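Local coordinates for NUDIX hydrolase (Jonesia denitrificans, PDB 4KTB), which is of unknown function but, as a member of the Nudix clan, possibly cleaves diadenosine tetraphosphate asymmetrically, at residues Leu37-Val49 against Val75-Leu89. Residues are numbered along the deposited sequence; the frame is centred on the assembly and turned at random.
Sequences LPLVYVDAVPVRV and VSGRVMYHERVRDAL. With NA (sodium ion), chain E; EDO (1,2-ethanediol), chain P.
Val42 and Gly77 exchange two backbone hydrogen bonds, as do Ala44 and Val75, and Val79 N reaches Val40 O at 2.7 Å; these five bonds join strand 39-49 to the antiparallel strand 75-78 and the residue after it. Above the ring of Tyr41 runs the backbone of the neighbouring strand: Arg78 N sits 3.7 Å over the ring centre and Gly77 C nearer the rim, while Arg78 CB touches CE1 at 3.7 Å. A serine in place of Tyr41 would probably leave the Gly77-Arg78 peptide without its aromatic cover. On the Val42 face, the sheet meets the helix starting at Val85, in keeping with the Nudix alpha/beta/alpha sandwich. Val42 CG1, anti to its carbonyl carbon, meets Val85 CG1 at 3.6 Å and, in a direction roughly at right angles, Val79 CG2 at 3.9 Å; Leu89 CD2 packs on Val42 CB at 3.8 Å. Farther along, Pro46 CG rests on Val75 CG2. Polar contacts lie on the Asp43 face. Ser76 OG is 3.1 Å from Asp43 OD1, a weak bond at most, whereas Asp43 OD2 is held by Ser135 and Tyr117. The carbonyl oxygen of Ser76 binds a sodium ion at 2.3 Å, with four waters close by and a fifth at a longer distance.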
loop_
_atom_site.group_PDB
_atom_site.type_symbol
_atom_site.label_atom_id
_atom_site.label_comp_id
_atom_site.label_asym_id
_atom_site.label_seq_id
_atom_site.Cartn_x
_atom_site.Cartn_y
_atom_site.Cartn_z
ATOM N N LEU A 37 26.867 -3.223 -7.988
ATOM C CA LEU A 37 25.735 -3.311 -7.055
ATOM C C LEU A 37 24.605 -2.396 -7.477
ATOM O O LEU A 37 24.842 -1.405 -8.163
ATOM C CB LEU A 37 26.160 -2.878 -5.654
ATOM C CG LEU A 37 27.455 -3.436 -5.075
ATOM C CD1 LEU A 37 27.920 -2.545 -3.930
ATOM C CD2 LEU A 37 27.232 -4.851 -4.599
ATOM N N PRO A 38 23.370 -2.717 -7.058
ATOM C CA PRO A 38 22.254 -1.820 -7.357
ATOM C C PRO A 38 22.285 -0.650 -6.396
ATOM O O PRO A 38 22.732 -0.800 -5.252
ATOM C CB PRO A 38 21.011 -2.684 -7.099
ATOM C CG PRO A 38 21.459 -3.713 -6.129
ATOM C CD PRO A 38 22.921 -3.970 -6.426
ATOM N N LEU A 39 21.840 0.508 -6.867
ATOM C CA LEU A 39 21.874 1.718 -6.065
ATOM C C LEU A 39 20.479 1.998 -5.557
ATOM O O LEU A 39 19.506 1.783 -6.273
ATOM C CB LEU A 39 22.345 2.894 -6.913
ATOM C CG LEU A 39 23.681 2.630 -7.583
ATOM C CD1 LEU A 39 24.041 3.704 -8.604
ATOM C CD2 LEU A 39 24.726 2.518 -6.498
ATOM N N VAL A 40 20.395 2.492 -4.324
ATOM C CA VAL A 40 19.115 2.908 -3.748
ATOM C C VAL A 40 18.764 4.319 -4.208
ATOM O O VAL A 40 19.514 5.272 -3.982
ATOM C CB VAL A 40 19.121 2.868 -2.221
ATOM C CG1 VAL A 40 17.755 3.241 -1.694
ATOM C CG2 VAL A 40 19.496 1.480 -1.741
ATOM N N TYR A 41 17.612 4.432 -4.853
ATOM C CA TYR A 41 17.134 5.674 -5.421
ATOM C C TYR A 41 15.774 6.022 -4.853
ATOM O O TYR A 41 15.119 5.180 -4.269
ATOM C CB TYR A 41 17.002 5.517 -6.940
ATOM C CG TYR A 41 18.202 6.047 -7.656
ATOM C CD1 TYR A 41 19.461 5.569 -7.365
ATOM C CD2 TYR A 41 18.081 7.059 -8.587
ATOM C CE1 TYR A 41 20.572 6.067 -8.010
ATOM C CE2 TYR A 41 19.183 7.565 -9.239
ATOM C CZ TYR A 41 20.423 7.064 -8.946
ATOM O OH TYR A 41 21.525 7.564 -9.591
ATOM N N VAL A 42 15.360 7.272 -5.039
ATOM C CA VAL A 42 13.963 7.660 -4.855
ATOM C C VAL A 42 13.442 8.368 -6.100
ATOM O O VAL A 42 14.201 9.018 -6.821
ATOM C CB VAL A 42 13.735 8.601 -3.627
ATOM C CG1 VAL A 42 13.892 7.856 -2.298
ATOM C CG2 VAL A 42 14.657 9.817 -3.697
ATOM N N ASP A 43 12.144 8.220 -6.337
ATOM C CA ASP A 43 11.437 9.046 -7.295
ATOM C C ASP A 43 10.304 9.712 -6.552
ATOM O O ASP A 43 9.617 9.073 -5.742
ATOM C CB ASP A 43 10.864 8.211 -8.446
ATOM C CG ASP A 43 11.916 7.788 -9.453
ATOM O OD1 ASP A 43 12.245 8.594 -10.335
ATOM O OD2 ASP A 43 12.403 6.642 -9.374
ATOM N N ALA A 44 10.134 11.003 -6.801
ATOM C CA ALA A 44 9.020 11.739 -6.235
ATOM C C ALA A 44 8.217 12.296 -7.386
ATOM O O ALA A 44 8.767 12.981 -8.238
ATOM C CB ALA A 44 9.521 12.855 -5.362
ATOM N N VAL A 45 6.922 11.999 -7.409
ATOM C CA VAL A 45 6.014 12.615 -8.370
ATOM C C VAL A 45 5.392 13.849 -7.714
ATOM O O VAL A 45 4.628 13.735 -6.749
ATOM C CB VAL A 45 4.933 11.641 -8.862
ATOM C CG1 VAL A 45 3.834 12.388 -9.561
ATOM C CG2 VAL A 45 5.513 10.641 -9.824
ATOM N N PRO A 46 5.750 15.040 -8.221
ATOM C CA PRO A 46 5.321 16.272 -7.551
ATOM C C PRO A 46 3.943 16.694 -8.033
ATOM O O PRO A 46 3.733 16.830 -9.251
ATOM C CB PRO A 46 6.372 17.301 -8.000
ATOM C CG PRO A 46 7.485 16.475 -8.680
ATOM C CD PRO A 46 6.767 15.305 -9.250
ATOM N N VAL A 47 3.013 16.899 -7.103
ATOM C CA VAL A 47 1.635 17.175 -7.499
ATOM C C VAL A 47 0.996 18.344 -6.778
ATOM O O VAL A 47 1.388 18.706 -5.668
ATOM C CB VAL A 47 0.722 15.943 -7.308
ATOM C CG1 VAL A 47 1.335 14.702 -7.925
ATOM C CG2 VAL A 47 0.431 15.710 -5.831
ATOM N N ARG A 48 0.007 18.932 -7.441
ATOM C CA ARG A 48 -0.876 19.909 -6.827
ATOM C C ARG A 48 -2.167 19.201 -6.505
ATOM O O ARG A 48 -2.723 18.508 -7.358
ATOM C CB ARG A 48 -1.187 21.054 -7.796
ATOM C CG ARG A 48 -0.049 22.053 -8.008
ATOM C CD ARG A 48 -0.439 23.128 -9.004
ATOM N NE ARG A 48 0.622 24.112 -9.179
ATOM C CZ ARG A 48 0.692 24.966 -10.190
ATOM N NH1 ARG A 48 -0.239 24.959 -11.132
ATOM N NH2 ARG A 48 1.699 25.822 -10.249
ATOM N N VAL A 49 -2.648 19.376 -5.281
ATOM C CA VAL A 49 -3.888 18.729 -4.866
ATOM C C VAL A 49 -4.928 19.753 -4.409
ATOM O O VAL A 49 -4.578 20.881 -4.046
ATOM C CB VAL A 49 -3.644 17.691 -3.737
ATOM C CG1 VAL A 49 -2.692 16.604 -4.196
ATOM C CG2 VAL A 49 -3.096 18.366 -2.499
ATOM N N VAL A 75 11.066 13.907 -10.037
ATOM C CA VAL A 75 12.112 14.254 -9.095
ATOM C C VAL A 75 12.750 12.950 -8.614
ATOM O O VAL A 75 12.080 12.101 -8.031
ATOM C CB VAL A 75 11.554 15.101 -7.953
ATOM C CG1 VAL A 75 12.542 15.181 -6.777
ATOM C CG2 VAL A 75 11.183 16.493 -8.483
ATOM N N SER A 76 14.040 12.786 -8.893
ATOM C CA SER A 76 14.661 11.471 -8.815
ATOM C C SER A 76 16.136 11.529 -8.440
ATOM O O SER A 76 16.874 12.393 -8.906
ATOM C CB SER A 76 14.507 10.754 -10.157
ATOM O OG SER A 76 15.225 9.535 -10.176
ATOM N N GLY A 77 16.568 10.596 -7.604
ATOM C CA GLY A 77 17.959 10.572 -7.222
ATOM C C GLY A 77 18.316 9.559 -6.160
ATOM O O GLY A 77 17.456 8.917 -5.554
ATOM N N ARG A 78 19.614 9.454 -5.929
ATOM C CA ARG A 78 20.201 8.438 -5.086
ATOM C C ARG A 78 19.921 8.736 -3.622
ATOM O O ARG A 78 19.754 9.891 -3.241
ATOM C CB ARG A 78 21.706 8.435 -5.344
ATOM C CG ARG A 78 22.459 7.249 -4.792
ATOM C CD ARG A 78 23.916 7.296 -5.251
ATOM N NE ARG A 78 24.666 8.395 -4.640
ATOM C CZ ARG A 78 25.301 8.309 -3.473
ATOM N NH1 ARG A 78 25.273 7.176 -2.781
ATOM N NH2 ARG A 78 25.959 9.357 -2.993
ATOM N N VAL A 79 19.841 7.703 -2.795
ATOM C CA VAL A 79 19.785 7.929 -1.354
ATOM C C VAL A 79 21.206 7.838 -0.834
ATOM O O VAL A 79 21.886 6.855 -1.092
ATOM C CB VAL A 79 18.935 6.887 -0.638
ATOM C CG1 VAL A 79 19.045 7.082 0.881
ATOM C CG2 VAL A 79 17.488 7.012 -1.061
HETATM N N MSE A 80 21.664 8.853 -0.112
HETATM C CA MSE A 80 23.041 8.854 0.353
HETATM C C MSE A 80 23.272 7.898 1.518
HETATM O O MSE A 80 22.353 7.542 2.250
HETATM C CB MSE A 80 23.478 10.256 0.777
HETATM C CG MSE A 80 23.213 11.328 -0.257
HETATM SE SE MSE A 80 24.187 12.939 0.172
HETATM C CE MSE A 80 23.869 12.923 2.106
ATOM N N TYR A 81 24.524 7.495 1.677
ATOM C CA TYR A 81 24.909 6.610 2.753
ATOM C C TYR A 81 24.546 7.303 4.050
ATOM O O TYR A 81 24.766 8.503 4.197
ATOM C CB TYR A 81 26.407 6.338 2.688
ATOM C CG TYR A 81 26.944 5.648 3.912
ATOM C CD1 TYR A 81 26.781 4.287 4.085
ATOM C CD2 TYR A 81 27.614 6.357 4.894
ATOM C CE1 TYR A 81 27.269 3.648 5.206
ATOM C CE2 TYR A 81 28.107 5.729 6.019
ATOM C CZ TYR A 81 27.930 4.375 6.168
ATOM O OH TYR A 81 28.417 3.738 7.277
ATOM N N HIS A 82 23.949 6.548 4.968
ATOM C CA HIS A 82 23.492 7.075 6.251
ATOM C C HIS A 82 22.484 8.218 6.113
ATOM O O HIS A 82 22.343 9.027 7.022
ATOM C CB HIS A 82 24.687 7.516 7.089
ATOM C CG HIS A 82 24.608 7.099 8.521
ATOM N ND1 HIS A 82 23.739 7.686 9.417
ATOM C CD2 HIS A 82 25.295 6.168 9.219
ATOM C CE1 HIS A 82 23.896 7.128 10.602
ATOM N NE2 HIS A 82 24.831 6.202 10.515
ATOM N N GLU A 83 21.780 8.275 4.983
ATOM C CA GLU A 83 20.704 9.239 4.800
ATOM C C GLU A 83 19.390 8.472 4.785
ATOM O O GLU A 83 19.240 7.547 3.988
ATOM C CB GLU A 83 20.870 9.981 3.470
ATOM C CG GLU A 83 19.599 10.637 2.937
ATOM C CD GLU A 83 19.848 11.457 1.675
ATOM O OE1 GLU A 83 20.181 10.870 0.622
ATOM O OE2 GLU A 83 19.716 12.697 1.729
ATOM N N ARG A 84 18.442 8.828 5.651
ATOM C CA ARG A 84 17.112 8.198 5.596
ATOM C C ARG A 84 16.400 8.473 4.272
ATOM O O ARG A 84 16.614 9.497 3.645
ATOM C CB ARG A 84 16.213 8.677 6.731
ATOM C CG ARG A 84 16.724 8.333 8.112
ATOM C CD ARG A 84 15.679 8.717 9.157
ATOM N NE ARG A 84 15.211 10.090 8.961
ATOM C CZ ARG A 84 14.163 10.636 9.572
ATOM N NH1 ARG A 84 13.834 11.891 9.302
ATOM N NH2 ARG A 84 13.450 9.935 10.445
ATOM N N VAL A 85 15.539 7.552 3.855
ATOM C CA VAL A 85 14.835 7.711 2.587
ATOM C C VAL A 85 13.974 8.967 2.564
ATOM O O VAL A 85 14.032 9.736 1.615
ATOM C CB VAL A 85 13.965 6.471 2.261
ATOM C CG1 VAL A 85 13.131 6.704 0.995
ATOM C CG2 VAL A 85 14.844 5.256 2.079
ATOM N N ARG A 86 13.193 9.178 3.624
ATOM C CA ARG A 86 12.283 10.319 3.679
ATOM C C ARG A 86 13.069 11.625 3.618
ATOM O O ARG A 86 12.569 12.626 3.103
ATOM C CB ARG A 86 11.382 10.270 4.926
ATOM C CG ARG A 86 12.094 10.460 6.259
ATOM C CD ARG A 86 11.094 10.343 7.421
ATOM N NE ARG A 86 10.359 9.070 7.391
ATOM C CZ ARG A 86 9.052 8.935 7.162
ATOM N NH1 ARG A 86 8.506 7.726 7.155
ATOM N NH2 ARG A 86 8.287 9.998 6.948
ATOM N N ASP A 87 14.308 11.594 4.119
ATOM C CA ASP A 87 15.212 12.747 4.086
ATOM C C ASP A 87 15.800 12.963 2.689
ATOM O O ASP A 87 15.987 14.094 2.253
ATOM C CB ASP A 87 16.372 12.566 5.079
ATOM C CG ASP A 87 15.936 12.675 6.526
ATOM O OD1 ASP A 87 14.977 13.420 6.807
ATOM O OD2 ASP A 87 16.566 12.016 7.384
ATOM N N ALA A 88 16.133 11.867 2.017
ATOM C CA ALA A 88 16.517 11.941 0.609
ATOM C C ALA A 88 15.385 12.565 -0.199
ATOM O O ALA A 88 15.628 13.295 -1.152
ATOM C CB ALA A 88 16.853 10.567 0.065
ATOM N N LEU A 89 14.144 12.284 0.188
ATOM C CA LEU A 89 13.003 12.861 -0.510
ATOM C C LEU A 89 13.026 14.371 -0.337
ATOM O O LEU A 89 12.892 15.133 -1.295
ATOM C CB LEU A 89 11.688 12.301 0.036
ATOM C CG LEU A 89 11.349 10.866 -0.338
ATOM C CD1 LEU A 89 10.115 10.461 0.430
ATOM C CD2 LEU A 89 11.131 10.727 -1.853
HETATM NA NA NA E . 17.871 14.206 -9.862
HETATM C C1 EDO P . 1.443 26.296 -13.762
HETATM O O1 EDO P . 1.029 27.064 -12.629
HETATM C C2 EDO P . 0.294 26.176 -14.757
HETATM O O2 EDO P . -0.849 25.597 -14.118
HETATM O O HOH W 1 15.742 14.566 -10.830
HETATM O O HOH W 2 17.539 15.222 -7.811
HETATM O O HOH W 3 17.768 13.273 -11.934
HETATM O O HOH W 4 17.794 16.819 -11.002
HETATM O O HOH W 5 20.144 13.645 -9.336
#